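Local coordinates for aldehyde dehydrogenase family protein (Pseudomonas syringae pv. tomato, PDB 5IUV) that probably oxidises indole-3-acetaldehyde to the auxin indole-3-acetic acid with NAD+ as the electron acceptor, at residues 323-334 against 381-389. Sequence-based numbering, arbitrary orientation.
Sequences IEALGTWKPGNP and TYVEPTIFD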
ATOM      1  N   ILE A 323       1.423   8.610 -44.317  1.00 17.48           N
ATOM      2  CA  ILE A 323       2.503   8.876 -45.263  1.00 17.76           C
ATOM      3  C   ILE A 323       2.927  10.346 -45.235  1.00 19.96           C
ATOM      4  O   ILE A 323       4.116  10.649 -45.196  1.00 17.09           O
ATOM      5  CB  ILE A 323       2.099   8.489 -46.689  1.00 19.05           C
ATOM      6  CG1 ILE A 323       1.855   6.982 -46.766  1.00 19.73           C
ATOM      7  CG2 ILE A 323       3.174   8.901 -47.689  1.00 18.46           C
ATOM      8  CD1 ILE A 323       1.273   6.532 -48.074  1.00 20.62           C
ATOM      9  N   GLU A 324       1.959  11.257 -45.235  1.00 19.98           N
ATOM     10  CA  GLU A 324       2.279  12.678 -45.200  1.00 22.38           C
ATOM     11  C   GLU A 324       2.970  13.063 -43.893  1.00 22.45           C
ATOM     12  O   GLU A 324       3.920  13.850 -43.898  1.00 23.87           O
ATOM     13  CB  GLU A 324       1.023  13.528 -45.399  1.00 29.54           C
ATOM     14  CG  GLU A 324       1.303  15.024 -45.341  1.00 36.96           C
ATOM     15  CD  GLU A 324       0.182  15.864 -45.916  1.00 45.72           C
ATOM     16  OE1 GLU A 324      -0.992  15.447 -45.815  1.00 48.64           O
ATOM     17  OE2 GLU A 324       0.479  16.944 -46.475  1.00 49.02           O
ATOM     18  N   ALA A 325       2.502  12.504 -42.779  1.00 17.12           N
ATOM     19  CA  ALA A 325       3.121  12.776 -41.491  1.00 15.80           C
ATOM     20  C   ALA A 325       4.537  12.234 -41.455  1.00 15.80           C
ATOM     21  O   ALA A 325       5.435  12.874 -40.918  1.00 18.18           O
ATOM     22  CB  ALA A 325       2.297  12.173 -40.352  1.00 15.27           C
ATOM     23  N   LEU A 326       4.734  11.049 -42.022  1.00 16.40           N
ATOM     24  CA  LEU A 326       6.045  10.416 -41.973  1.00 17.47           C
ATOM     25  C   LEU A 326       7.041  11.195 -42.821  1.00 17.20           C
ATOM     26  O   LEU A 326       8.239  11.193 -42.545  1.00 17.17           O
ATOM     27  CB  LEU A 326       5.975   8.960 -42.435  1.00 18.79           C
ATOM     28  CG  LEU A 326       7.239   8.183 -42.049  1.00 20.77           C
ATOM     29  CD1 LEU A 326       7.317   7.984 -40.534  1.00 20.88           C
ATOM     30  CD2 LEU A 326       7.342   6.863 -42.783  1.00 19.63           C
ATOM     31  N   GLY A 327       6.532  11.890 -43.833  1.00 18.57           N
ATOM     32  CA  GLY A 327       7.368  12.699 -44.699  1.00 20.77           C
ATOM     33  C   GLY A 327       8.005  13.891 -44.003  1.00 22.91           C
ATOM     34  O   GLY A 327       8.931  14.499 -44.535  1.00 27.59           O
ATOM     35  N   THR A 328       7.518  14.236 -42.816  1.00 20.74           N
ATOM     36  CA  THR A 328       8.100  15.348 -42.068  1.00 21.59           C
ATOM     37  C   THR A 328       9.294  14.891 -41.233  1.00 21.74           C
ATOM     38  O   THR A 328      10.020  15.710 -40.661  1.00 22.16           O
ATOM     39  CB  THR A 328       7.071  16.013 -41.139  1.00 20.76           C
ATOM     40  OG1 THR A 328       6.804  15.157 -40.023  1.00 23.04           O
ATOM     41  CG2 THR A 328       5.782  16.293 -41.881  1.00 20.85           C
ATOM     42  N   TRP A 329       9.488  13.581 -41.157  1.00 20.23           N
ATOM     43  CA  TRP A 329      10.615  13.011 -40.430  1.00 19.70           C
ATOM     44  C   TRP A 329      11.740  12.720 -41.418  1.00 19.46           C
ATOM     45  O   TRP A 329      11.674  11.756 -42.183  1.00 18.13           O
ATOM     46  CB  TRP A 329      10.187  11.745 -39.677  1.00 18.99           C
ATOM     47  CG  TRP A 329       9.216  12.022 -38.556  1.00 18.47           C
ATOM     48  CD1 TRP A 329       7.856  12.168 -38.659  1.00 17.50           C
ATOM     49  CD2 TRP A 329       9.532  12.197 -37.167  1.00 17.59           C
ATOM     50  NE1 TRP A 329       7.312  12.423 -37.419  1.00 16.86           N
ATOM     51  CE2 TRP A 329       8.318  12.440 -36.486  1.00 16.13           C
ATOM     52  CE3 TRP A 329      10.723  12.166 -36.430  1.00 19.11           C
ATOM     53  CZ2 TRP A 329       8.262  12.656 -35.107  1.00 15.36           C
ATOM     54  CZ3 TRP A 329      10.664  12.377 -35.057  1.00 16.43           C
ATOM     55  CH2 TRP A 329       9.440  12.621 -34.412  1.00 16.34           C
ATOM     56  N   LYS A 330      12.766  13.569 -41.413  1.00 19.27           N
ATOM     57  CA  LYS A 330      13.814  13.510 -42.424  1.00 22.52           C
ATOM     58  C   LYS A 330      15.206  13.338 -41.830  1.00 22.08           C
ATOM     59  O   LYS A 330      15.638  14.131 -40.985  1.00 21.08           O
ATOM     60  CB  LYS A 330      13.788  14.771 -43.292  1.00 26.97           C
ATOM     61  CG  LYS A 330      12.413  15.159 -43.797  1.00 29.87           C
ATOM     62  CD  LYS A 330      12.496  16.347 -44.752  1.00 34.69           C
ATOM     63  CE  LYS A 330      11.119  16.913 -45.060  1.00 37.60           C
ATOM     64  NZ  LYS A 330      11.164  17.848 -46.217  1.00 40.01           N
ATOM     65  N   PRO A 331      15.911  12.287 -42.269  1.00 22.79           N
ATOM     66  CA  PRO A 331      17.304  12.054 -41.881  1.00 21.94           C
ATOM     67  C   PRO A 331      18.174  13.250 -42.242  1.00 18.52           C
ATOM     68  O   PRO A 331      17.958  13.877 -43.275  1.00 18.41           O
ATOM     69  CB  PRO A 331      17.695  10.818 -42.698  1.00 24.36           C
ATOM     70  CG  PRO A 331      16.399  10.118 -42.948  1.00 26.38           C
ATOM     71  CD  PRO A 331      15.402  11.221 -43.149  1.00 24.81           C
ATOM     72  N   GLY A 332      19.136  13.568 -41.387  1.00 18.31           N
ATOM     73  CA  GLY A 332      20.044  14.665 -41.648  1.00 18.76           C
ATOM     74  C   GLY A 332      21.189  14.646 -40.658  1.00 17.76           C
ATOM     75  O   GLY A 332      21.296  13.735 -39.834  1.00 18.50           O
ATOM     76  N   ASN A 333      22.042  15.658 -40.741  1.00 16.82           N
ATOM     77  CA  ASN A 333      23.191  15.785 -39.852  1.00 18.78           C
ATOM     78  C   ASN A 333      22.743  15.836 -38.395  1.00 15.48           C
ATOM     79  O   ASN A 333      22.015  16.746 -38.000  1.00 15.37           O
ATOM     80  CB  ASN A 333      23.988  17.035 -40.226  1.00 22.56           C
ATOM     81  CG  ASN A 333      25.235  17.224 -39.387  1.00 26.31           C
ATOM     82  OD1 ASN A 333      25.592  16.381 -38.562  1.00 25.28           O
ATOM     83  ND2 ASN A 333      25.920  18.340 -39.610  1.00 30.44           N
ATOM     84  N   PRO A 334      23.170  14.850 -37.595  1.00 15.10           N
ATOM     85  CA  PRO A 334      22.746  14.765 -36.193  1.00 14.52           C
ATOM     86  C   PRO A 334      23.226  15.948 -35.359  1.00 14.45           C
ATOM     87  O   PRO A 334      22.669  16.186 -34.293  1.00 15.65           O
ATOM     88  CB  PRO A 334      23.384  13.459 -35.706  1.00 14.31           C
ATOM     89  CG  PRO A 334      23.644  12.672 -36.954  1.00 16.67           C
ATOM     90  CD  PRO A 334      23.971  13.684 -38.002  1.00 16.25           C
ATOM     91  N   THR A 381      25.739   6.508 -41.792  1.00 31.21           N
ATOM     92  CA  THR A 381      24.728   5.502 -42.105  1.00 29.82           C
ATOM     93  C   THR A 381      23.311   6.026 -41.858  1.00 27.02           C
ATOM     94  O   THR A 381      22.900   6.207 -40.712  1.00 25.49           O
ATOM     95  CB  THR A 381      24.950   4.216 -41.274  1.00 30.19           C
ATOM     96  OG1 THR A 381      25.193   4.567 -39.906  1.00 30.29           O
ATOM     97  CG2 THR A 381      26.152   3.445 -41.798  1.00 31.25           C
ATOM     98  N   TYR A 382      22.572   6.260 -42.943  1.00 25.90           N
ATOM     99  CA  TYR A 382      21.227   6.824 -42.868  1.00 26.44           C
ATOM    100  C   TYR A 382      20.232   6.043 -43.731  1.00 26.34           C
ATOM    101  O   TYR A 382      20.555   5.645 -44.853  1.00 27.55           O
ATOM    102  CB  TYR A 382      21.230   8.290 -43.310  1.00 27.56           C
ATOM    103  CG  TYR A 382      22.187   9.180 -42.550  1.00 27.81           C
ATOM    104  CD1 TYR A 382      23.512   9.307 -42.949  1.00 29.16           C
ATOM    105  CD2 TYR A 382      21.764   9.904 -41.442  1.00 26.77           C
ATOM    106  CE1 TYR A 382      24.390  10.124 -42.261  1.00 30.38           C
ATOM    107  CE2 TYR A 382      22.635  10.723 -40.749  1.00 28.02           C
ATOM    108  CZ  TYR A 382      23.946  10.831 -41.163  1.00 29.17           C
ATOM    109  OH  TYR A 382      24.815  11.643 -40.475  1.00 28.78           O
ATOM    110  N   VAL A 383      19.021   5.848 -43.214  1.00 24.39           N
ATOM    111  CA  VAL A 383      17.958   5.166 -43.953  1.00 24.36           C
ATOM    112  C   VAL A 383      16.651   5.962 -43.878  1.00 25.03           C
ATOM    113  O   VAL A 383      16.299   6.492 -42.825  1.00 23.18           O
ATOM    114  CB  VAL A 383      17.721   3.730 -43.417  1.00 30.88           C
ATOM    115  CG1 VAL A 383      16.512   3.082 -44.087  1.00 30.36           C
ATOM    116  CG2 VAL A 383      18.955   2.869 -43.625  1.00 31.34           C
ATOM    117  N   GLU A 384      15.944   6.053 -45.001  1.00 24.42           N
ATOM    118  CA  GLU A 384      14.633   6.697 -45.037  1.00 25.91           C
ATOM    119  C   GLU A 384      13.629   5.969 -44.162  1.00 24.71           C
ATOM    120  O   GLU A 384      13.588   4.738 -44.168  1.00 23.61           O
ATOM    121  CB  GLU A 384      14.087   6.740 -46.462  1.00 27.90           C
ATOM    122  CG  GLU A 384      14.929   7.500 -47.455  1.00 32.69           C
ATOM    123  CD  GLU A 384      14.456   7.272 -48.876  1.00 36.12           C
ATOM    124  OE1 GLU A 384      13.978   6.153 -49.170  1.00 35.81           O
ATOM    125  OE2 GLU A 384      14.554   8.208 -49.697  1.00 38.26           O
ATOM    126  N   PRO A 385      12.814   6.723 -43.406  1.00 22.49           N
ATOM    127  CA  PRO A 385      11.635   6.116 -42.782  1.00 22.65           C
ATOM    128  C   PRO A 385      10.788   5.433 -43.850  1.00 23.63           C
ATOM    129  O   PRO A 385      10.532   6.032 -44.897  1.00 22.87           O
ATOM    130  CB  PRO A 385      10.914   7.311 -42.159  1.00 22.43           C
ATOM    131  CG  PRO A 385      12.027   8.274 -41.844  1.00 22.71           C
ATOM    132  CD  PRO A 385      12.998   8.123 -42.989  1.00 22.47           C
ATOM    133  N   THR A 386      10.379   4.195 -43.591  1.00 21.80           N
ATOM    134  CA  THR A 386       9.836   3.318 -44.629  1.00 22.35           C
ATOM    135  C   THR A 386       8.504   2.704 -44.207  1.00 23.04           C
ATOM    136  O   THR A 386       8.317   2.362 -43.040  1.00 20.98           O
ATOM    137  CB  THR A 386      10.855   2.201 -44.960  1.00 22.76           C
ATOM    138  OG1 THR A 386      12.065   2.796 -45.449  1.00 23.39           O
ATOM    139  CG2 THR A 386      10.313   1.227 -46.000  1.00 23.40           C
ATOM    140  N   ILE A 387       7.571   2.592 -45.149  1.00 22.33           N
ATOM    141  CA  ILE A 387       6.278   1.977 -44.873  1.00 23.69           C
ATOM    142  C   ILE A 387       5.953   0.880 -45.874  1.00 23.37           C
ATOM    143  O   ILE A 387       6.100   1.065 -47.085  1.00 25.43           O
ATOM    144  CB  ILE A 387       5.115   3.005 -44.901  1.00 21.90           C
ATOM    145  CG1 ILE A 387       5.373   4.160 -43.931  1.00 21.30           C
ATOM    146  CG2 ILE A 387       3.795   2.327 -44.551  1.00 21.55           C
ATOM    147  CD1 ILE A 387       4.297   5.238 -43.967  1.00 22.79           C
ATOM    148  N   PHE A 388       5.513  -0.263 -45.359  1.00 22.28           N
ATOM    149  CA  PHE A 388       4.946  -1.318 -46.188  1.00 22.92           C
ATOM    150  C   PHE A 388       3.456  -1.479 -45.912  1.00 22.79           C
ATOM    151  O   PHE A 388       3.035  -1.614 -44.758  1.00 22.60           O
ATOM    152  CB  PHE A 388       5.665  -2.643 -45.950  1.00 24.30           C
ATOM    153  CG  PHE A 388       7.008  -2.728 -46.610  1.00 23.56           C
ATOM    154  CD1 PHE A 388       7.116  -3.111 -47.938  1.00 27.02           C
ATOM    155  CD2 PHE A 388       8.163  -2.438 -45.900  1.00 23.14           C
ATOM    156  CE1 PHE A 388       8.355  -3.196 -48.550  1.00 25.35           C
ATOM    157  CE2 PHE A 388       9.401  -2.525 -46.503  1.00 23.80           C
ATOM    158  CZ  PHE A 388       9.497  -2.902 -47.831  1.00 24.91           C
ATOM    159  N   ASP A 389       2.665  -1.451 -46.978  1.00 24.97           N
ATOM    160  CA  ASP A 389       1.230  -1.672 -46.888  1.00 27.67           C
ATOM    161  C   ASP A 389       0.928  -3.115 -47.275  1.00 28.19           C
ATOM    162  O   ASP A 389       1.801  -3.812 -47.795  1.00 24.37           O
ATOM    163  CB  ASP A 389       0.479  -0.690 -47.795  1.00 31.88           C
ATOM    164  CG  ASP A 389      -1.022  -0.711 -47.564  1.00 36.30           C
ATOM    165  OD1 ASP A 389      -1.447  -1.180 -46.486  1.00 38.42           O
ATOM    166  OD2 ASP A 389      -1.773  -0.255 -48.454  1.00 35.87           O
TER
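With CG placed opposite the backbone N (chi1 -165°), Leu326 sends its CD2 methyl to Ile387. The isoleucine answers with an extended chain (chi2 177°) that carries CD1 up to the helix. The two side chains meet tip to tip, Leu326 CD2 lying 3.5 Å from Ile387 CG1. The same methyl is 3.7 Å from Pro385 CB, so one leucine branch bridges proline and isoleucine, while Ile323 CG1 borders Ile387 CD1 at 4.1 Å.

Pro385 marks the middle of the contact: its CG abuts Trp329 O (3.5 Å) and its CD faces Pro331 CD (3.9 Å). Farther along, Pro334 CD approaches the Tyr382 ring at its edge, near the ring plane, 3.3 Å from Tyr382 OH; that hydroxyl is hydrogen-bonded to Val43 O. No hydrogen bond joins the two segments, so apolar side chains and van der Waals contacts carry the 448 Å² interface.

The C-terminal part of helix 312-326 and its following loop, with Trp329 leaning on helix 283-295, thus pack along strand 382-389 of the mixed sheet that also holds 273-276, 307-311 and 406-412, probably the catalytic-domain sheet, as in other aldehyde dehydrogenases.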